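Local coordinates for DUF4276 family protein (Pyrococcus horikoshii, PDB 2P62), which is of unknown function but belongs to a family in the Toprim-like clan, so a nucleic-acid- or nucleotide-related role is possible though unproven, at residues S15-L20 against Y208-G213; E153-A157 against P186-M190; L79-K83 against T126-I131. The contacts are given in a common frame with arbitrary orientation. Numbering follows the deposited sequence.

How the contacts relate
Contact 1 brings together two helices 188 residues apart in sequence, and both other contacts fall within that span, in series: contact 3 first, then contact 2. Contacts 1 and 2 are neighbours, their centres about 14 Å apart, and share one helical core, in which Phe16 and Tyr208 both pack on Leu156; helices 186-196 and 204-218 are consecutive. Contact 3 lies on the opposite side of the chain's centre, about 30 Å and 35 Å from contacts 1 and 2 (centre to centre), where helix 71-84 packs against one end of the mixed sheet. The chain thus combines an alpha/beta part with a mostly C-terminal helical part, against which the early helix 11-23 packs in contact 1.

Contact 1 of 3, residues S15-L20 against Y208-G213; sequences SFFKVL and YEKYIG
Val19 overlaps Ile212 and the backbone of the opposite helix: its CG1 lies 3.9 Å from Ile212 CG2, and its CG2 lies 3.6 Å from Glu209 O and 3.8 Å from Gly213 N. Both segments are regular alpha-helix, with axes 8.9 Å apart at closest approach, running in broadly the same direction and crossing at -33°. The register pairs Phe16 with Tyr208 (CA-CA 6.1 Å) and Val19 with Glu209 (CA-CA 5.4 Å). The CA-to-CB bond of Val19 points toward the partner helix, and chi1 p sets both methyls against it. Ile212 (m, t) fills the adjoining space, its CD1 3.7 Å from Phe16 CD2 and its CG2 4.1 Å from Leu20 CD2; Phe16 takes chi1 t. This is close helix-helix packing, joining helix 11-23 to helix 204-218, and Leu223 of helix 220-229 continues the apolar cluster by touching Leu20 and Ile212. At the edge the partly exposed Glu209 (chi1 m, chi2 t) accepts a hydrogen bond from the buried Ser15, OG to OE2 2.9 Å. Lys18 CE lies 3.3 Å from Glu209 OE1, but Lys18 NZ stays 4.3 Å from Glu209 OE1, beyond a salt bridge. The chemistry implies a mixed contact, apolar round Val19 and Ile212 and polar along the Glu209 edge.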
ATOM      1  N   SER A  15       0.833  -6.957   8.655  1.00 25.70           N
ATOM      2  CA  SER A  15       0.429  -8.063   7.785  1.00 26.49           C
ATOM      3  C   SER A  15       1.171  -9.337   8.136  1.00 25.03           C
ATOM      4  O   SER A  15       0.573 -10.412   8.220  1.00 23.01           O
ATOM      5  CB  SER A  15       0.693  -7.737   6.313  1.00 26.30           C
ATOM      6  OG  SER A  15      -0.187  -6.744   5.843  1.00 27.51           O
ATOM      7  N   PHE A  16       2.481  -9.203   8.328  1.00 24.90           N
ATOM      8  CA  PHE A  16       3.327 -10.335   8.669  1.00 25.14           C
ATOM      9  C   PHE A  16       2.763 -11.054   9.899  1.00 24.01           C
ATOM     10  O   PHE A  16       2.534 -12.258   9.862  1.00 23.75           O
ATOM     11  CB  PHE A  16       4.770  -9.858   8.922  1.00 25.74           C
ATOM     12  CG  PHE A  16       5.723 -10.963   9.293  1.00 26.78           C
ATOM     13  CD1 PHE A  16       6.014 -11.233  10.626  1.00 27.46           C
ATOM     14  CD2 PHE A  16       6.319 -11.746   8.312  1.00 27.33           C
ATOM     15  CE1 PHE A  16       6.889 -12.271  10.979  1.00 28.75           C
ATOM     16  CE2 PHE A  16       7.194 -12.786   8.653  1.00 27.21           C
ATOM     17  CZ  PHE A  16       7.477 -13.047   9.992  1.00 27.48           C
ATOM     18  N   PHE A  17       2.505 -10.318  10.974  1.00 22.58           N
ATOM     19  CA  PHE A  17       1.972 -10.945  12.177  1.00 24.36           C
ATOM     20  C   PHE A  17       0.546 -11.460  12.003  1.00 25.54           C
ATOM     21  O   PHE A  17       0.196 -12.523  12.521  1.00 27.25           O
ATOM     22  CB  PHE A  17       2.038  -9.976  13.360  1.00 22.32           C
ATOM     23  CG  PHE A  17       3.368  -9.973  14.059  1.00 25.80           C
ATOM     24  CD1 PHE A  17       3.703 -10.993  14.949  1.00 27.47           C
ATOM     25  CD2 PHE A  17       4.309  -8.981  13.791  1.00 26.68           C
ATOM     26  CE1 PHE A  17       4.962 -11.033  15.559  1.00 27.45           C
ATOM     27  CE2 PHE A  17       5.569  -9.011  14.392  1.00 27.62           C
ATOM     28  CZ  PHE A  17       5.898 -10.043  15.280  1.00 26.23           C
ATOM     29  N   LYS A  18      -0.268 -10.709  11.265  1.00 24.19           N
ATOM     30  CA  LYS A  18      -1.658 -11.074  11.027  1.00 24.50           C
ATOM     31  C   LYS A  18      -1.791 -12.392  10.255  1.00 24.05           C
ATOM     32  O   LYS A  18      -2.604 -13.247  10.609  1.00 22.58           O
ATOM     33  CB  LYS A  18      -2.368  -9.927  10.283  1.00 26.46           C
ATOM     34  CG  LYS A  18      -3.890 -10.045  10.189  1.00 29.58           C
ATOM     35  CD  LYS A  18      -4.347 -10.535   8.824  1.00 31.74           C
ATOM     36  CE  LYS A  18      -4.296  -9.428   7.792  1.00 31.75           C
ATOM     37  NZ  LYS A  18      -5.219  -8.352   8.173  1.00 32.72           N
ATOM     38  N   VAL A  19      -0.992 -12.585   9.213  1.00 24.50           N
ATOM     39  CA  VAL A  19      -1.124 -13.832   8.469  1.00 25.34           C
ATOM     40  C   VAL A  19      -0.690 -15.033   9.322  1.00 26.49           C
ATOM     41  O   VAL A  19      -1.298 -16.099   9.257  1.00 27.41           O
ATOM     42  CB  VAL A  19      -0.351 -13.792   7.110  1.00 24.39           C
ATOM     43  CG1 VAL A  19       1.149 -13.607   7.335  1.00 23.00           C
ATOM     44  CG2 VAL A  19      -0.637 -15.065   6.320  1.00 21.59           C
ATOM     45  N   LEU A  20       0.343 -14.866  10.139  1.00 25.20           N
ATOM     46  CA  LEU A  20       0.769 -15.970  10.987  1.00 24.03           C
ATOM     47  C   LEU A  20      -0.269 -16.251  12.070  1.00 24.70           C
ATOM     48  O   LEU A  20      -0.629 -17.402  12.305  1.00 26.20           O
ATOM     49  CB  LEU A  20       2.102 -15.658  11.655  1.00 23.52           C
ATOM     50  CG  LEU A  20       3.320 -15.527  10.742  1.00 24.25           C
ATOM     51  CD1 LEU A  20       4.427 -14.873  11.540  1.00 22.54           C
ATOM     52  CD2 LEU A  20       3.748 -16.888  10.184  1.00 20.49           C
ATOM     53  N   TYR A 208       3.325 -10.232   1.436  1.00 24.89           N
ATOM     54  CA  TYR A 208       3.719 -11.048   2.582  1.00 25.44           C
ATOM     55  C   TYR A 208       2.575 -11.974   3.007  1.00 25.85           C
ATOM     56  O   TYR A 208       2.794 -13.167   3.256  1.00 26.08           O
ATOM     57  CB  TYR A 208       4.175 -10.137   3.732  1.00 22.02           C
ATOM     58  CG  TYR A 208       5.293  -9.196   3.323  1.00 20.01           C
ATOM     59  CD1 TYR A 208       5.534  -8.018   4.028  1.00 20.10           C
ATOM     60  CD2 TYR A 208       6.081  -9.459   2.192  1.00 21.58           C
ATOM     61  CE1 TYR A 208       6.523  -7.122   3.615  1.00 19.42           C
ATOM     62  CE2 TYR A 208       7.077  -8.566   1.769  1.00 18.72           C
ATOM     63  CZ  TYR A 208       7.285  -7.399   2.484  1.00 19.67           C
ATOM     64  OH  TYR A 208       8.217  -6.472   2.076  1.00 17.63           O
ATOM     65  N   GLU A 209       1.361 -11.423   3.078  1.00 25.69           N
ATOM     66  CA  GLU A 209       0.163 -12.188   3.439  1.00 28.37           C
ATOM     67  C   GLU A 209      -0.056 -13.314   2.436  1.00 28.55           C
ATOM     68  O   GLU A 209      -0.263 -14.467   2.813  1.00 29.96           O
ATOM     69  CB  GLU A 209      -1.091 -11.294   3.442  1.00 28.73           C
ATOM     70  CG  GLU A 209      -1.190 -10.315   4.611  1.00 34.24           C
ATOM     71  CD  GLU A 209      -2.459  -9.460   4.584  1.00 35.60           C
ATOM     72  OE1 GLU A 209      -3.571 -10.034   4.583  1.00 36.30           O
ATOM     73  OE2 GLU A 209      -2.336  -8.213   4.564  1.00 34.81           O
ATOM     74  N   LYS A 210      -0.010 -12.970   1.154  1.00 27.64           N
ATOM     75  CA  LYS A 210      -0.212 -13.951   0.101  1.00 28.16           C
ATOM     76  C   LYS A 210       0.871 -15.030   0.122  1.00 28.08           C
ATOM     77  O   LYS A 210       0.572 -16.216   0.242  1.00 29.00           O
ATOM     78  CB  LYS A 210      -0.227 -13.266  -1.265  1.00 25.91           C
ATOM     79  CG  LYS A 210      -0.563 -14.202  -2.400  1.00 27.15           C
ATOM     80  CD  LYS A 210      -0.470 -13.512  -3.741  1.00 27.85           C
ATOM     81  CE  LYS A 210      -0.718 -14.501  -4.877  1.00 28.67           C
ATOM     82  NZ  LYS A 210      -0.222 -13.951  -6.176  1.00 29.95           N
ATOM     83  N   TYR A 211       2.126 -14.605   0.010  1.00 27.97           N
ATOM     84  CA  TYR A 211       3.267 -15.515   0.005  1.00 28.34           C
ATOM     85  C   TYR A 211       3.299 -16.451   1.217  1.00 29.11           C
ATOM     86  O   TYR A 211       3.502 -17.662   1.080  1.00 28.26           O
ATOM     87  CB  TYR A 211       4.564 -14.705  -0.066  1.00 29.00           C
ATOM     88  CG  TYR A 211       5.826 -15.538  -0.120  1.00 30.83           C
ATOM     89  CD1 TYR A 211       5.981 -16.551  -1.070  1.00 29.63           C
ATOM     90  CD2 TYR A 211       6.883 -15.290   0.761  1.00 30.25           C
ATOM     91  CE1 TYR A 211       7.158 -17.299  -1.144  1.00 28.98           C
ATOM     92  CE2 TYR A 211       8.062 -16.028   0.694  1.00 30.01           C
ATOM     93  CZ  TYR A 211       8.190 -17.033  -0.263  1.00 29.09           C
ATOM     94  OH  TYR A 211       9.349 -17.770  -0.325  1.00 28.17           O
ATOM     95  N   ILE A 212       3.089 -15.907   2.407  1.00 28.39           N
ATOM     96  CA  ILE A 212       3.115 -16.747   3.592  1.00 28.02           C
ATOM     97  C   ILE A 212       1.858 -17.604   3.681  1.00 28.53           C
ATOM     98  O   ILE A 212       1.924 -18.786   4.021  1.00 28.32           O
ATOM     99  CB  ILE A 212       3.271 -15.893   4.862  1.00 28.05           C
ATOM    100  CG1 ILE A 212       4.637 -15.194   4.825  1.00 27.04           C
ATOM    101  CG2 ILE A 212       3.103 -16.763   6.112  1.00 25.94           C
ATOM    102  CD1 ILE A 212       4.965 -14.370   6.055  1.00 26.29           C
ATOM    103  N   GLY A 213       0.716 -17.005   3.358  1.00 30.28           N
ATOM    104  CA  GLY A 213      -0.546 -17.721   3.406  1.00 30.12           C
ATOM    105  C   GLY A 213      -0.555 -18.949   2.520  1.00 31.92           C
ATOM    106  O   GLY A 213      -1.099 -19.991   2.877  1.00 33.65           O
TER

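Contact 2 of 3, residues E153-A157 against P186-M190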
ATOM      1  N   GLU A 153      12.485  -7.137   6.791  1.00 28.35           N
ATOM      2  CA  GLU A 153      12.784  -7.597   5.449  1.00 28.07           C
ATOM      3  C   GLU A 153      13.913  -8.632   5.397  1.00 29.49           C
ATOM      4  O   GLU A 153      13.897  -9.529   4.554  1.00 28.12           O
ATOM      5  CB  GLU A 153      13.089  -6.394   4.560  1.00 28.03           C
ATOM      6  CG  GLU A 153      11.856  -5.534   4.250  1.00 29.62           C
ATOM      7  CD  GLU A 153      11.400  -4.625   5.399  1.00 30.48           C
ATOM      8  OE1 GLU A 153      10.400  -3.893   5.185  1.00 27.39           O
ATOM      9  OE2 GLU A 153      12.022  -4.625   6.494  1.00 27.88           O
ATOM     10  N   LEU A 154      14.877  -8.512   6.310  1.00 29.40           N
ATOM     11  CA  LEU A 154      15.991  -9.449   6.370  1.00 30.16           C
ATOM     12  C   LEU A 154      15.449 -10.851   6.668  1.00 30.03           C
ATOM     13  O   LEU A 154      15.884 -11.836   6.079  1.00 31.25           O
ATOM     14  CB  LEU A 154      17.000  -9.032   7.449  1.00 32.36           C
ATOM     15  CG  LEU A 154      18.370  -9.726   7.316  1.00 33.17           C
ATOM     16  CD1 LEU A 154      19.005  -9.272   6.014  1.00 32.22           C
ATOM     17  CD2 LEU A 154      19.280  -9.398   8.497  1.00 33.06           C
ATOM     18  N   SER A 155      14.488 -10.937   7.576  1.00 30.56           N
ATOM     19  CA  SER A 155      13.880 -12.222   7.902  1.00 31.08           C
ATOM     20  C   SER A 155      13.096 -12.734   6.694  1.00 30.90           C
ATOM     21  O   SER A 155      13.129 -13.925   6.390  1.00 30.94           O
ATOM     22  CB  SER A 155      12.937 -12.078   9.095  1.00 30.96           C
ATOM     23  OG  SER A 155      13.627 -11.611  10.238  1.00 33.75           O
ATOM     24  N   LEU A 156      12.377 -11.833   6.024  1.00 30.55           N
ATOM     25  CA  LEU A 156      11.593 -12.180   4.834  1.00 29.22           C
ATOM     26  C   LEU A 156      12.542 -12.674   3.747  1.00 26.93           C
ATOM     27  O   LEU A 156      12.227 -13.597   3.003  1.00 25.82           O
ATOM     28  CB  LEU A 156      10.816 -10.957   4.316  1.00 31.64           C
ATOM     29  CG  LEU A 156       9.330 -10.752   4.676  1.00 33.98           C
ATOM     30  CD1 LEU A 156       8.493 -11.866   4.043  1.00 34.41           C
ATOM     31  CD2 LEU A 156       9.142 -10.736   6.169  1.00 33.79           C
ATOM     32  N   ALA A 157      13.707 -12.046   3.659  1.00 24.95           N
ATOM     33  CA  ALA A 157      14.703 -12.440   2.675  1.00 25.24           C
ATOM     34  C   ALA A 157      15.209 -13.848   3.003  1.00 26.63           C
ATOM     35  O   ALA A 157      15.519 -14.627   2.101  1.00 25.48           O
ATOM     36  CB  ALA A 157      15.865 -11.452   2.677  1.00 21.86           C
ATOM     37  N   PRO A 186      17.839  -5.321   2.112  1.00 30.13           N
ATOM     38  CA  PRO A 186      16.832  -6.375   2.230  1.00 29.80           C
ATOM     39  C   PRO A 186      15.520  -5.928   1.578  1.00 30.35           C
ATOM     40  O   PRO A 186      14.803  -6.743   1.001  1.00 30.31           O
ATOM     41  CB  PRO A 186      16.720  -6.585   3.744  1.00 31.03           C
ATOM     42  CG  PRO A 186      17.168  -5.271   4.323  1.00 34.39           C
ATOM     43  CD  PRO A 186      18.352  -4.934   3.437  1.00 32.62           C
ATOM     44  N   LYS A 187      15.214  -4.633   1.657  1.00 30.62           N
ATOM     45  CA  LYS A 187      13.992  -4.122   1.043  1.00 31.20           C
ATOM     46  C   LYS A 187      14.082  -4.195  -0.479  1.00 31.21           C
ATOM     47  O   LYS A 187      13.066  -4.295  -1.160  1.00 30.87           O
ATOM     48  CB  LYS A 187      13.710  -2.682   1.478  1.00 33.64           C
ATOM     49  CG  LYS A 187      13.186  -2.538   2.906  1.00 35.71           C
ATOM     50  CD  LYS A 187      13.080  -1.066   3.286  1.00 37.65           C
ATOM     51  CE  LYS A 187      12.920  -0.858   4.793  1.00 42.23           C
ATOM     52  NZ  LYS A 187      11.560  -1.199   5.302  1.00 43.81           N
ATOM     53  N   ASP A 188      15.293  -4.137  -1.021  1.00 31.03           N
ATOM     54  CA  ASP A 188      15.445  -4.246  -2.467  1.00 30.81           C
ATOM     55  C   ASP A 188      15.054  -5.677  -2.861  1.00 30.41           C
ATOM     56  O   ASP A 188      14.343  -5.892  -3.843  1.00 29.56           O
ATOM     57  CB  ASP A 188      16.898  -3.971  -2.887  1.00 32.28           C
ATOM     58  CG  ASP A 188      17.240  -2.479  -2.943  1.00 34.66           C
ATOM     59  OD1 ASP A 188      18.451  -2.156  -2.943  1.00 36.15           O
ATOM     60  OD2 ASP A 188      16.316  -1.633  -3.004  1.00 33.44           O
ATOM     61  N   VAL A 189      15.511  -6.653  -2.080  1.00 29.71           N
ATOM     62  CA  VAL A 189      15.224  -8.059  -2.355  1.00 28.93           C
ATOM     63  C   VAL A 189      13.722  -8.310  -2.338  1.00 29.45           C
ATOM     64  O   VAL A 189      13.199  -9.171  -3.052  1.00 29.64           O
ATOM     65  CB  VAL A 189      15.897  -8.990  -1.305  1.00 28.22           C
ATOM     66  CG1 VAL A 189      15.540 -10.447  -1.592  1.00 25.05           C
ATOM     67  CG2 VAL A 189      17.412  -8.812  -1.333  1.00 25.01           C
ATOM     68  N   MET A 190      13.026  -7.550  -1.511  1.00 28.61           N
ATOM     69  CA  MET A 190      11.593  -7.710  -1.404  1.00 28.46           C
ATOM     70  C   MET A 190      10.947  -7.431  -2.761  1.00 28.43           C
ATOM     71  O   MET A 190       9.957  -8.055  -3.127  1.00 29.94           O
ATOM     72  CB  MET A 190      11.066  -6.766  -0.332  1.00 27.12           C
ATOM     73  CG  MET A 190      10.204  -7.441   0.709  1.00 28.18           C
ATOM     74  SD  MET A 190      10.975  -8.608   1.820  1.00 18.00           S
ATOM     75  CE  MET A 190      11.034 -10.019   0.917  1.00 27.04           C
TER
HETATM   76  O   HOH W   1      11.979  -2.472   7.700  1.00 20.28           O
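Both segments are helical, and their axes approach to 8.5 Å with 52° between their N-to-C directions, a signed crossing of 52°. The closest CA pair, Leu154 and Pro186 at 5.2 Å, places the first turn of helix 186-196 directly beside helix 152-162. Pro186 fits this position: at the start of a helix its missing amide hydrogen costs no intrahelical bond, and its CB packs 3.7 Å from Glu153 CB and 3.7 Å from Leu154 N. Glu153 has the most surface covered here. Its chi1 m, chi2 p conformation carries the carboxylate to Lys187, where Glu153 OE1 and Lys187 NZ form a salt bridge at 2.9 Å, whose hydrogen-bond geometry is weak. Water 1 spans the same pair, donating to Glu153 OE2 at 2.5 Å and accepting from Lys187 NZ at 2.7 Å. Farther along, Met190 SD sits 3.4 Å from Leu156 CB and 4.0 Å from Glu153 CG, while Ala157 CB meets Val189 CG1 more loosely at 4.4 Å. The interface is thus apolar along one part and charged at the Glu153-Lys187 end. Tyr208 touches both Leu156 and Met190, so a third helix, 204-218, lies against the apolar part, while Lys187 and Asp188 pack on Thr200 and Ile195 of the second subunit, so this first turn of helix 186-196 faces helix 152-162 with some residues and the second subunit with others.

Contact 3 of 3, residues L79-K83 against T126-I131; sequences LDSVK and TEGVKI
Glu127, Leu79 and Val129 account for most of the surface buried here. Glu127 follows Thr126 in a type I' beta turn from Thr126 to Val129, which requires the positive phi found at Glu127 (58/27) and Gly128 (74/7), a conformation that favours glycine at Gly128. With chi1 -110° and chi2 p, Glu127 CG lies 3.6 Å from Leu79 O and 3.7 Å from Lys83 CB, and the CA atoms of Lys83 and Glu127, the nearest pair, are 5.9 Å apart; the Glu127 carboxylate forms a salt bridge with Arg115. The turn is a beta-hairpin connection: strands 123-126 and 129-136 are antiparallel neighbours in the mixed sheet, and Val129 N to Thr126 O (2.8 Å) and Thr126 N to Val129 O (3.2 Å) close it. Segment 79-83, near the end of helix 71-84, packs over this end of the sheet, its axis 11.0 Å from strand 129-131 and nearly antiparallel at 158°. Leu79 (chi1 -101°, chi2 34°) reaches across with CD1 4.3 Å from both Val129 CB and Ile131 CD1, and CD2 4.1 Å from Thr126 CG2. Val129 and Val82, both chi1 t, meet at 3.7 Å between Val129 CG2 and Val82 CG1.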
ATOM      1  N   LEU A  79      -1.251   1.408  30.719  1.00 33.07           N
ATOM      2  CA  LEU A  79      -0.748   1.088  32.053  1.00 33.75           C
ATOM      3  C   LEU A  79      -1.566   1.755  33.158  1.00 35.20           C
ATOM      4  O   LEU A  79      -1.886   1.130  34.167  1.00 36.93           O
ATOM      5  CB  LEU A  79       0.714   1.523  32.172  1.00 33.23           C
ATOM      6  CG  LEU A  79       1.848   0.509  32.051  1.00 30.65           C
ATOM      7  CD1 LEU A  79       1.516  -0.588  31.069  1.00 29.78           C
ATOM      8  CD2 LEU A  79       3.095   1.259  31.639  1.00 29.14           C
ATOM      9  N   ASP A  80      -1.885   3.034  32.985  1.00 35.67           N
ATOM     10  CA  ASP A  80      -2.677   3.739  33.991  1.00 36.96           C
ATOM     11  C   ASP A  80      -4.083   3.122  34.034  1.00 37.95           C
ATOM     12  O   ASP A  80      -4.637   2.887  35.112  1.00 39.12           O
ATOM     13  CB  ASP A  80      -2.744   5.245  33.674  1.00 36.46           C
ATOM     14  CG  ASP A  80      -1.438   5.988  34.018  1.00 38.23           C
ATOM     15  OD1 ASP A  80      -1.218   7.084  33.462  1.00 38.44           O
ATOM     16  OD2 ASP A  80      -0.637   5.500  34.856  1.00 37.49           O
ATOM     17  N   SER A  81      -4.654   2.840  32.865  1.00 36.62           N
ATOM     18  CA  SER A  81      -5.978   2.233  32.817  1.00 35.34           C
ATOM     19  C   SER A  81      -5.946   0.882  33.538  1.00 34.37           C
ATOM     20  O   SER A  81      -6.893   0.525  34.236  1.00 34.19           O
ATOM     21  CB  SER A  81      -6.436   2.050  31.364  1.00 36.49           C
ATOM     22  OG  SER A  81      -6.524   3.297  30.690  1.00 35.84           O
ATOM     23  N   VAL A  82      -4.858   0.130  33.381  1.00 32.02           N
ATOM     24  CA  VAL A  82      -4.759  -1.161  34.050  1.00 31.94           C
ATOM     25  C   VAL A  82      -4.651  -0.965  35.568  1.00 33.23           C
ATOM     26  O   VAL A  82      -5.268  -1.693  36.341  1.00 30.66           O
ATOM     27  CB  VAL A  82      -3.538  -1.984  33.538  1.00 30.80           C
ATOM     28  CG1 VAL A  82      -3.392  -3.277  34.348  1.00 27.91           C
ATOM     29  CG2 VAL A  82      -3.716  -2.320  32.067  1.00 29.03           C
ATOM     30  N   LYS A  83      -3.876   0.023  35.998  1.00 35.70           N
ATOM     31  CA  LYS A  83      -3.739   0.265  37.428  1.00 39.27           C
ATOM     32  C   LYS A  83      -5.109   0.596  38.022  1.00 39.55           C
ATOM     33  O   LYS A  83      -5.459   0.117  39.099  1.00 40.45           O
ATOM     34  CB  LYS A  83      -2.777   1.425  37.700  1.00 40.85           C
ATOM     35  CG  LYS A  83      -2.371   1.538  39.168  1.00 44.23           C
ATOM     36  CD  LYS A  83      -1.995   2.961  39.574  1.00 47.31           C
ATOM     37  CE  LYS A  83      -0.783   3.485  38.815  1.00 50.59           C
ATOM     38  NZ  LYS A  83      -0.495   4.912  39.161  1.00 52.79           N
ATOM     39  N   THR A 126       5.335  -4.316  35.027  1.00 26.15           N
ATOM     40  CA  THR A 126       4.985  -3.125  35.777  1.00 24.39           C
ATOM     41  C   THR A 126       3.471  -3.033  35.757  1.00 25.59           C
ATOM     42  O   THR A 126       2.838  -3.346  34.747  1.00 25.19           O
ATOM     43  CB  THR A 126       5.617  -1.855  35.151  1.00 24.24           C
ATOM     44  OG1 THR A 126       5.296  -0.711  35.951  1.00 25.93           O
ATOM     45  CG2 THR A 126       5.115  -1.635  33.746  1.00 21.14           C
ATOM     46  N   GLU A 127       2.888  -2.638  36.886  1.00 27.43           N
ATOM     47  CA  GLU A 127       1.441  -2.521  36.984  1.00 28.59           C
ATOM     48  C   GLU A 127       0.811  -3.879  36.670  1.00 28.40           C
ATOM     49  O   GLU A 127      -0.323  -3.947  36.214  1.00 30.02           O
ATOM     50  CB  GLU A 127       0.946  -1.465  35.991  1.00 29.69           C
ATOM     51  CG  GLU A 127       0.431  -0.155  36.594  1.00 37.74           C
ATOM     52  CD  GLU A 127       1.325   0.443  37.679  1.00 39.77           C
ATOM     53  OE1 GLU A 127       1.149   0.068  38.858  1.00 42.52           O
ATOM     54  OE2 GLU A 127       2.194   1.286  37.354  1.00 39.59           O
ATOM     55  N   GLY A 128       1.553  -4.956  36.910  1.00 28.88           N
ATOM     56  CA  GLY A 128       1.036  -6.288  36.640  1.00 27.03           C
ATOM     57  C   GLY A 128       0.981  -6.642  35.162  1.00 27.41           C
ATOM     58  O   GLY A 128       0.447  -7.684  34.786  1.00 27.82           O
ATOM     59  N   VAL A 129       1.535  -5.781  34.314  1.00 26.15           N
ATOM     60  CA  VAL A 129       1.524  -6.018  32.868  1.00 24.61           C
ATOM     61  C   VAL A 129       2.892  -6.446  32.332  1.00 25.45           C
ATOM     62  O   VAL A 129       3.898  -5.777  32.576  1.00 24.58           O
ATOM     63  CB  VAL A 129       1.065  -4.734  32.103  1.00 24.64           C
ATOM     64  CG1 VAL A 129       1.223  -4.919  30.604  1.00 18.32           C
ATOM     65  CG2 VAL A 129      -0.394  -4.409  32.444  1.00 20.21           C
ATOM     66  N   LYS A 130       2.922  -7.555  31.593  1.00 24.63           N
ATOM     67  CA  LYS A 130       4.169  -8.043  31.007  1.00 26.16           C
ATOM     68  C   LYS A 130       4.469  -7.342  29.681  1.00 25.98           C
ATOM     69  O   LYS A 130       3.763  -7.530  28.696  1.00 24.61           O
ATOM     70  CB  LYS A 130       4.106  -9.558  30.777  1.00 26.51           C
ATOM     71  CG  LYS A 130       4.214 -10.391  32.034  1.00 30.70           C
ATOM     72  CD  LYS A 130       4.277 -11.868  31.702  1.00 34.04           C
ATOM     73  CE  LYS A 130       4.228 -12.695  32.972  1.00 36.43           C
ATOM     74  NZ  LYS A 130       3.051 -12.292  33.791  1.00 37.82           N
ATOM     75  N   ILE A 131       5.522  -6.532  29.658  1.00 25.84           N
ATOM     76  CA  ILE A 131       5.901  -5.823  28.445  1.00 24.80           C
ATOM     77  C   ILE A 131       7.064  -6.543  27.761  1.00 26.72           C
ATOM     78  O   ILE A 131       8.139  -6.720  28.341  1.00 26.46           O
ATOM     79  CB  ILE A 131       6.271  -4.366  28.776  1.00 23.84           C
ATOM     80  CG1 ILE A 131       5.068  -3.694  29.461  1.00 25.42           C
ATOM     81  CG2 ILE A 131       6.640  -3.615  27.492  1.00 21.38           C
ATOM     82  CD1 ILE A 131       5.339  -2.310  30.120  1.00 24.91           C
TER